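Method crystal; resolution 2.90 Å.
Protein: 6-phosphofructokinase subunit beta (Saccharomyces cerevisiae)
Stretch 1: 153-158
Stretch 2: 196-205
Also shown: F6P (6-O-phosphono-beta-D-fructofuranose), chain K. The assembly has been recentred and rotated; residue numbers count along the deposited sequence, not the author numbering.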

# COMPACT_ATOMS: atom_id res chain seq x y z
N SER B 153 38.78 -29.56 1.67
CA SER B 153 39.70 -29.60 0.54
C SER B 153 38.97 -29.27 -0.75
O SER B 153 37.83 -29.69 -0.93
CB SER B 153 40.32 -30.99 0.44
OG SER B 153 41.23 -31.04 -0.63
N ILE B 154 39.61 -28.51 -1.63
CA ILE B 154 38.95 -28.18 -2.89
C ILE B 154 38.93 -29.34 -3.89
O ILE B 154 38.16 -29.31 -4.85
CB ILE B 154 39.59 -26.97 -3.62
CG1 ILE B 154 41.07 -27.21 -3.89
CG2 ILE B 154 39.41 -25.72 -2.82
CD1 ILE B 154 41.69 -26.14 -4.76
N ASP B 155 39.77 -30.36 -3.64
CA ASP B 155 39.93 -31.54 -4.51
C ASP B 155 38.79 -32.56 -4.57
O ASP B 155 38.62 -33.22 -5.58
CB ASP B 155 41.21 -32.26 -4.16
CG ASP B 155 42.43 -31.34 -4.13
OD1 ASP B 155 42.50 -30.39 -4.96
OD2 ASP B 155 43.33 -31.57 -3.30
N ASN B 156 38.02 -32.68 -3.49
CA ASN B 156 36.90 -33.62 -3.41
C ASN B 156 37.42 -35.01 -3.75
O ASN B 156 36.91 -35.67 -4.64
CB ASN B 156 35.77 -33.23 -4.38
CG ASN B 156 34.41 -33.83 -3.99
OD1 ASN B 156 34.07 -33.86 -2.81
ND2 ASN B 156 33.64 -34.28 -4.97
N ASP B 157 38.44 -35.45 -3.03
CA ASP B 157 39.01 -36.76 -3.29
C ASP B 157 39.12 -37.67 -2.06
O ASP B 157 39.97 -38.56 -2.02
CB ASP B 157 40.39 -36.63 -3.95
CG ASP B 157 41.42 -36.07 -3.01
OD1 ASP B 157 41.17 -36.02 -1.79
OD2 ASP B 157 42.50 -35.69 -3.49
N MET B 158 38.27 -37.45 -1.07
CA MET B 158 38.27 -38.29 0.13
C MET B 158 37.05 -39.18 -0.10
O MET B 158 35.90 -38.73 -0.09
CB MET B 158 38.13 -37.43 1.38
N VAL B 196 43.61 -27.09 -14.57
CA VAL B 196 42.87 -27.00 -13.32
C VAL B 196 43.45 -27.83 -12.17
O VAL B 196 44.09 -28.85 -12.39
CB VAL B 196 41.41 -27.42 -13.61
CG1 VAL B 196 40.92 -28.41 -12.55
CG2 VAL B 196 40.55 -26.17 -13.71
N MET B 197 43.20 -27.40 -10.93
CA MET B 197 43.71 -28.11 -9.77
C MET B 197 42.98 -29.41 -9.50
O MET B 197 42.17 -29.85 -10.32
CB MET B 197 43.63 -27.24 -8.51
CG MET B 197 44.52 -26.03 -8.52
SD MET B 197 44.74 -25.44 -6.87
CE MET B 197 46.21 -24.45 -7.01
N GLY B 198 43.26 -30.00 -8.35
CA GLY B 198 42.61 -31.24 -7.98
C GLY B 198 43.58 -32.32 -7.56
O GLY B 198 43.18 -33.43 -7.19
N ARG B 199 44.87 -32.01 -7.61
CA ARG B 199 45.89 -32.98 -7.23
C ARG B 199 45.74 -34.23 -8.11
O ARG B 199 46.00 -34.19 -9.31
CB ARG B 199 45.70 -33.36 -5.76
CG ARG B 199 46.82 -34.16 -5.17
CD ARG B 199 46.58 -34.38 -3.67
NE ARG B 199 46.63 -33.15 -2.88
CZ ARG B 199 47.75 -32.56 -2.49
NH1 ARG B 199 48.93 -33.07 -2.82
NH2 ARG B 199 47.73 -31.43 -1.78
N ASN B 200 45.30 -35.33 -7.51
CA ASN B 200 45.16 -36.57 -8.27
C ASN B 200 43.72 -36.93 -8.57
O ASN B 200 43.44 -38.01 -9.09
CB ASN B 200 45.82 -37.74 -7.53
CG ASN B 200 47.34 -37.54 -7.34
OD1 ASN B 200 48.07 -37.33 -8.31
ND2 ASN B 200 47.80 -37.61 -6.09
N CYS B 201 42.82 -36.02 -8.23
CA CYS B 201 41.40 -36.24 -8.48
C CYS B 201 40.99 -35.42 -9.68
O CYS B 201 41.61 -34.42 -9.99
CB CYS B 201 40.58 -35.81 -7.28
SG CYS B 201 38.87 -36.28 -7.46
N GLY B 202 39.96 -35.87 -10.37
CA GLY B 202 39.52 -35.14 -11.55
C GLY B 202 38.11 -34.62 -11.41
O GLY B 202 37.49 -34.21 -12.40
N TRP B 203 37.60 -34.62 -10.18
CA TRP B 203 36.26 -34.14 -9.90
C TRP B 203 36.04 -32.71 -10.39
O TRP B 203 35.00 -32.40 -10.97
CB TRP B 203 35.97 -34.21 -8.40
CG TRP B 203 34.57 -33.85 -8.10
CD1 TRP B 203 33.46 -34.65 -8.21
CD2 TRP B 203 34.09 -32.57 -7.70
NE1 TRP B 203 32.33 -33.94 -7.91
CE2 TRP B 203 32.69 -32.66 -7.59
CE3 TRP B 203 34.72 -31.35 -7.44
CZ2 TRP B 203 31.90 -31.57 -7.21
CZ3 TRP B 203 33.93 -30.27 -7.07
CH2 TRP B 203 32.53 -30.39 -6.96
N LEU B 204 37.01 -31.84 -10.12
CA LEU B 204 36.96 -30.45 -10.54
C LEU B 204 36.99 -30.28 -12.06
O LEU B 204 36.20 -29.51 -12.62
CB LEU B 204 38.11 -29.65 -9.94
CG LEU B 204 37.96 -29.28 -8.47
CD1 LEU B 204 39.26 -28.66 -7.97
CD2 LEU B 204 36.80 -28.32 -8.28
N ALA B 205 37.90 -30.99 -12.73
CA ALA B 205 38.00 -30.89 -14.19
C ALA B 205 36.72 -31.41 -14.87
O ALA B 205 36.21 -30.80 -15.80
CB ALA B 205 39.21 -31.68 -14.69
O1 F6P K . 45.36 -29.40 -1.15
C1 F6P K . 45.36 -29.86 -2.49
C2 F6P K . 45.81 -28.74 -3.42
O2 F6P K . 44.95 -27.61 -3.35
C3 F6P K . 45.87 -29.19 -4.88
O3 F6P K . 44.63 -28.98 -5.57
C4 F6P K . 47.08 -28.36 -5.40
O4 F6P K . 47.70 -28.94 -6.55
C5 F6P K . 48.00 -28.32 -4.14
O5 F6P K . 47.08 -28.28 -3.04
C6 F6P K . 48.80 -27.04 -4.00
O6 F6P K . 49.55 -27.20 -2.80
P F6P K . 50.37 -25.85 -2.50
O1P F6P K . 49.40 -24.75 -2.26
O2P F6P K . 51.25 -26.05 -1.16
O3P F6P K . 51.33 -25.45 -3.76

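Contact between residues 153-158 and 196-205 of one chain, beside bound fructose 6-phosphate (F6P). Ser 153 does not reach the second stretch, but its OG accepts a weak hydrogen bond from Asp 155 N (3.4 Å). Ile 154 starts sideways, yet its CD1 meets Met 197 SD at 3.8 Å, an apolar contact, while its carbonyl O lies 3.4 Å from Leu 204 CD1. Asp 155 has the largest covered area. Its OD1 accepts a hydrogen bond from F6P O3 (2.6 Å), and Gly 198 N donates to the same F6P O3 (3.3 Å), so one sugar hydroxyl links both stretches. OD1 of Asp 155 also lies 3.1 Å from Gly 198 CA. Asp 155 OD2 forms a long salt bridge with Arg 199 NE (3.7 Å), at the edge of the guanidinium; the place of Asp 155 OD2 is less sure, because the model sets it too close to a neighbour. Gly 198 opens a type II' turn, closed by Cys 201 N donating to Gly 198 O (2.8 Å); its backbone angles call for glycine. Asn 156 lays ND2 over one face of the Trp 203 ring, 3.2 Å from CE2 of Trp 203. Asp 157 packs its CB against Cys 201 CB (3.4 Å). Cys 201 SG accepts a hydrogen bond from Trp 203 N (3.4 Å), just where the helix begins. Met 158, modelled only to CB, does not reach the second stretch.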